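Local coordinates for protein dimethyl-sulfide monooxygenase (Hyphomicrobium sulfonivorans, PDB 6AK1) that is the large subunit of an FMN-dependent monooxygenase that, with NADH and oxygen, converts dimethyl sulfide to methanethiol and formaldehyde, at residues 382-385 against 386-390; 257-260 against 261-265. All coordinates share one frame; numbering follows the deposited sequence.

Contact 1 of 2, residues 382-385 against 386-390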
loop_
_atom_site.group_PDB
_atom_site.type_symbol
_atom_site.label_atom_id
_atom_site.label_comp_id
_atom_site.label_asym_id
_atom_site.label_seq_id
_atom_site.Cartn_x
_atom_site.Cartn_y
_atom_site.Cartn_z
ATOM N N LEU A 382 17.657 10.224 5.313
ATOM C CA LEU A 382 16.499 10.268 4.421
ATOM C C LEU A 382 16.884 10.809 3.047
ATOM O O LEU A 382 16.424 10.299 2.016
ATOM C CB LEU A 382 15.378 11.124 5.028
ATOM C CG LEU A 382 14.702 10.667 6.322
ATOM C CD1 LEU A 382 13.571 11.636 6.701
ATOM C CD2 LEU A 382 14.160 9.257 6.174
ATOM N N GLU A 383 17.722 11.852 3.017
ATOM C CA GLU A 383 18.216 12.376 1.745
ATOM C C GLU A 383 19.145 11.395 1.049
ATOM O O GLU A 383 19.220 11.388 -0.184
ATOM C CB GLU A 383 18.935 13.706 1.958
ATOM C CG GLU A 383 17.993 14.826 2.357
ATOM C CD GLU A 383 18.617 16.193 2.148
ATOM O OE1 GLU A 383 18.413 16.779 1.064
ATOM O OE2 GLU A 383 19.325 16.674 3.064
ATOM N N ARG A 384 19.831 10.569 1.811
ATOM C CA ARG A 384 20.705 9.580 1.245
ATOM C C ARG A 384 19.894 8.482 0.545
ATOM O O ARG A 384 20.229 8.113 -0.536
ATOM C CB ARG A 384 21.639 8.987 2.288
ATOM C CG ARG A 384 23.080 8.897 1.907
ATOM C CD ARG A 384 23.840 7.985 2.837
ATOM N NE ARG A 384 24.571 6.970 2.120
ATOM C CZ ARG A 384 24.859 5.771 2.580
ATOM N NH1 ARG A 384 24.475 5.403 3.775
ATOM N NH2 ARG A 384 25.524 4.943 1.835
ATOM N N TRP A 385 18.836 7.979 1.176
ATOM C CA TRP A 385 17.972 6.981 0.548
ATOM C C TRP A 385 17.320 7.531 -0.715
ATOM O O TRP A 385 17.143 6.805 -1.694
ATOM C CB TRP A 385 16.881 6.517 1.509
ATOM C CG TRP A 385 17.295 5.658 2.671
ATOM C CD1 TRP A 385 17.398 6.052 3.971
ATOM C CD2 TRP A 385 17.584 4.253 2.654
ATOM N NE1 TRP A 385 17.747 4.990 4.762
ATOM C CE2 TRP A 385 17.886 3.875 3.977
ATOM C CE3 TRP A 385 17.645 3.284 1.644
ATOM C CZ2 TRP A 385 18.230 2.569 4.323
ATOM C CZ3 TRP A 385 17.976 1.986 1.988
ATOM C CH2 TRP A 385 18.260 1.638 3.321
ATOM N N VAL A 386 16.938 8.804 -0.708
ATOM C CA VAL A 386 16.232 9.357 -1.857
ATOM C C VAL A 386 17.202 9.647 -2.991
ATOM O O VAL A 386 17.018 9.174 -4.116
ATOM C CB VAL A 386 15.437 10.613 -1.453
ATOM C CG1 VAL A 386 14.930 11.330 -2.692
ATOM C CG2 VAL A 386 14.256 10.231 -0.557
ATOM N N ASP A 387 18.265 10.398 -2.705
ATOM C CA ASP A 387 19.171 10.843 -3.758
ATOM C C ASP A 387 20.153 9.745 -4.149
ATOM O O ASP A 387 20.313 9.439 -5.333
ATOM C CB ASP A 387 19.898 12.111 -3.303
ATOM C CG ASP A 387 18.930 13.253 -2.997
ATOM O OD1 ASP A 387 17.919 13.372 -3.723
ATOM O OD2 ASP A 387 19.163 14.016 -2.031
ATOM N N GLU A 388 20.797 9.122 -3.170
ATOM C CA GLU A 388 21.739 8.052 -3.477
ATOM C C GLU A 388 21.017 6.746 -3.803
ATOM O O GLU A 388 21.368 6.064 -4.769
ATOM C CB GLU A 388 22.707 7.869 -2.304
ATOM C CG GLU A 388 23.874 6.953 -2.571
ATOM C CD GLU A 388 24.884 6.954 -1.425
ATOM O OE1 GLU A 388 25.486 5.889 -1.182
ATOM O OE2 GLU A 388 25.066 8.017 -0.771
ATOM N N GLY A 389 20.002 6.380 -3.014
ATOM C CA GLY A 389 19.295 5.128 -3.243
ATOM C C GLY A 389 18.308 5.173 -4.395
ATOM O O GLY A 389 17.959 4.120 -4.941
ATOM N N GLY A 390 17.842 6.365 -4.765
ATOM C CA GLY A 390 16.955 6.522 -5.898
ATOM C C GLY A 390 15.474 6.340 -5.628
ATOM O O GLY A 390 14.693 6.361 -6.585
#

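Contact 2 of 2, residues 257-260 against 261-265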
loop_
_atom_site.group_PDB
_atom_site.type_symbol
_atom_site.label_atom_id
_atom_site.label_comp_id
_atom_site.label_asym_id
_atom_site.label_seq_id
_atom_site.Cartn_x
_atom_site.Cartn_y
_atom_site.Cartn_z
ATOM N N ILE A 257 17.884 -1.860 -6.888
ATOM C CA ILE A 257 16.445 -2.114 -6.942
ATOM C C ILE A 257 15.739 -1.030 -7.752
ATOM O O ILE A 257 14.946 -1.327 -8.649
ATOM C CB ILE A 257 15.863 -2.241 -5.521
ATOM C CG1 ILE A 257 16.301 -3.557 -4.875
ATOM C CG2 ILE A 257 14.345 -2.181 -5.550
ATOM C CD1 ILE A 257 15.771 -3.765 -3.450
ATOM N N THR A 258 16.035 0.241 -7.467
ATOM C CA THR A 258 15.292 1.324 -8.117
ATOM C C THR A 258 15.738 1.556 -9.550
ATOM O O THR A 258 14.920 1.950 -10.388
ATOM C CB THR A 258 15.419 2.630 -7.325
ATOM O OG1 THR A 258 16.793 3.073 -7.296
ATOM C CG2 THR A 258 14.905 2.425 -5.902
ATOM N N THR A 259 17.024 1.347 -9.844
ATOM C CA THR A 259 17.480 1.358 -11.231
ATOM C C THR A 259 16.805 0.248 -12.034
ATOM O O THR A 259 16.353 0.478 -13.162
ATOM C CB THR A 259 19.008 1.212 -11.282
ATOM O OG1 THR A 259 19.621 2.328 -10.623
ATOM C CG2 THR A 259 19.504 1.134 -12.720
ATOM N N ASP A 260 16.712 -0.961 -11.457
ATOM C CA ASP A 260 16.032 -2.068 -12.140
ATOM C C ASP A 260 14.553 -1.773 -12.380
ATOM O O ASP A 260 14.032 -2.037 -13.473
ATOM C CB ASP A 260 16.186 -3.367 -11.345
ATOM C CG ASP A 260 17.584 -3.976 -11.482
ATOM O OD1 ASP A 260 18.349 -3.516 -12.366
ATOM O OD2 ASP A 260 17.914 -4.923 -10.724
ATOM N N ILE A 261 13.854 -1.241 -11.370
ATOM C CA ILE A 261 12.426 -0.958 -11.524
ATOM C C ILE A 261 12.203 0.041 -12.651
ATOM O O ILE A 261 11.305 -0.134 -13.484
ATOM C CB ILE A 261 11.820 -0.463 -10.192
ATOM C CG1 ILE A 261 11.568 -1.641 -9.249
ATOM C CG2 ILE A 261 10.549 0.357 -10.426
ATOM C CD1 ILE A 261 11.418 -1.233 -7.791
ATOM N N ARG A 262 13.034 1.090 -12.712
ATOM C CA ARG A 262 12.853 2.098 -13.756
ATOM C C ARG A 262 13.288 1.580 -15.132
ATOM O O ARG A 262 12.762 2.044 -16.151
ATOM C CB ARG A 262 13.596 3.385 -13.382
ATOM C CG ARG A 262 13.134 3.996 -12.045
ATOM C CD ARG A 262 13.638 5.431 -11.815
ATOM N NE ARG A 262 13.589 5.797 -10.401
ATOM C CZ ARG A 262 12.503 6.237 -9.767
ATOM N NH1 ARG A 262 11.349 6.373 -10.415
ATOM N NH2 ARG A 262 12.568 6.526 -8.474
ATOM N N ASN A 263 14.219 0.616 -15.186
ATOM C CA ASN A 263 14.482 -0.081 -16.444
ATOM C C ASN A 263 13.249 -0.861 -16.893
ATOM O O ASN A 263 12.854 -0.813 -18.065
ATOM C CB ASN A 263 15.683 -1.026 -16.299
ATOM C CG ASN A 263 17.001 -0.288 -16.068
ATOM O OD1 ASN A 263 17.131 0.900 -16.366
ATOM N ND2 ASN A 263 17.988 -1.003 -15.536
ATOM N N GLN A 264 12.624 -1.580 -15.960
ATOM C CA GLN A 264 11.421 -2.343 -16.275
ATOM C C GLN A 264 10.261 -1.431 -16.674
ATOM O O GLN A 264 9.441 -1.808 -17.522
ATOM C CB GLN A 264 11.055 -3.237 -15.081
ATOM C CG GLN A 264 11.922 -4.510 -14.979
ATOM C CD GLN A 264 12.215 -4.975 -13.541
ATOM O OE1 GLN A 264 11.500 -4.638 -12.599
ATOM N NE2 GLN A 264 13.291 -5.749 -13.379
ATOM N N ALA A 265 10.183 -0.223 -16.106
ATOM C CA ALA A 265 9.117 0.692 -16.507
ATOM C C ALA A 265 9.266 1.075 -17.972
ATOM O O ALA A 265 8.304 1.011 -18.748
ATOM C CB ALA A 265 9.114 1.939 -15.623
HETATM O O HOH W 1 16.194 5.488 -9.469
HETATM O O HOH W 2 17.622 -3.972 -15.180
#

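Contact 1 of 2, residues 382-385 against 386-390
Leu382 O accepts the backbone N-H of Val386 one turn on, and the Val386 CG2 methyl rests 3.4 Å from the same Leu382 O, while the Leu382 side chain packs on Phe408, Ile412 and Leu416 of helix 403-418. Glu383 O takes the N-H of Asp387 N at 2.9 Å. The carboxylates of this pair come close, with Glu383 OE1 4.2 Å from Asp387 OD2, but Arg421 forms salt bridges to both atoms and so probably offsets the repulsion. Arg384 and Glu388 run side by side, joined by a two-pronged salt bridge: NE of Arg384 reaches OE2 of Glu388 at 3.1 Å and NH2 reaches OE1 at 3.2 Å. With the arginine chain bent at chi3 (127°), the guanidinium offers its edge, yet both oxygens are met from above the carboxylate plane, 62° from that of the guanidinium. Arg384 O receives a weak bond from Glu388 N and a straighter one from Gly389 N at 3.0 Å, which makes a wider, pi-type turn. Trp385 donates a hydrogen bond from NE1 to Glu381 OE1, one turn back, and packs on Phe394 of strand 393-397. Gly390, with positive phi, is the hallmark of a glycine-terminated helix, here helix 375-388.

Contact 2 of 2, residues 257-260 against 261-265
Ile257 and Ile261 lie alongside each other one helical turn apart, the CG2 methyl of Ile257 meeting CD1 of Ile261 at 3.8 Å. The backbone between and beyond them is regular, with Ile261 N bonded to Ile257 O and Gln264 N to Asp260 O, both at 2.9 Å. Gln264 bends at chi2 (146°), which brings its amide carbon CD back to 3.5 Å from Asp260 O; replacing it with an alanine would probably uncover this carbonyl and open a gap against Ser234 and Ala238 of helix 232-240.

Asp260 and Asn263 are linked through a water rather than directly. This water donates to Asp260 OD1 at 2.9 Å and accepts from Asn263 ND2 at 3.0 Å, bridging a carboxylate and an amide whose planes stand 48° apart. Gln256 is a second donor to Asp260 OD1, whereas Arg272 binds Asn263 OD1, so the amide is held at both its oxygen and its nitrogen. A similar bridge joins Thr258 and Arg262: another water lies in the guanidinium plane, accepts from Arg262 NE at 2.8 Å and gives a weak bond to Thr258 OG1, which is also hydrogen-bonded to Gly389 O. The arginine chain, extended from CG to NE, passes with CG 3.2 Å from Thr258 O and carries NH2 to Gly390 O and to a salt bridge with Asp392.

Helix 251-267 is the connection of a beta-alpha-beta unit of the TIM barrel: Ile257 and Ile261 press on Ile246 of strand 243-246, and Thr258, Ile261 and Arg262 meet Ile277 of strand 276-284.

Both contacts join side chains about one turn apart within outer helices of the same barrel, their centres about 15 Å apart. Contact 1 has the larger buried share, in Leu382, Trp385, Val386 and Gly389; it closes a helix, and its direct salt bridge starts from an exposed arginine. Contact 2 lies within a continuing helix: Thr258 and Ile261 are buried, Thr259 and Asn263 exposed, an isoleucine pair packs against the strands and two waters join polar side chains. The carbonyls of Gly389 and Gly390, at the end of contact 1, probably accept hydrogen bonds from Thr258 OG1 and Arg262 NH2 of contact 2, each at 2.8 Å. Helix 251-267 thus meets the turn between helix 375-388 and strand 393-397.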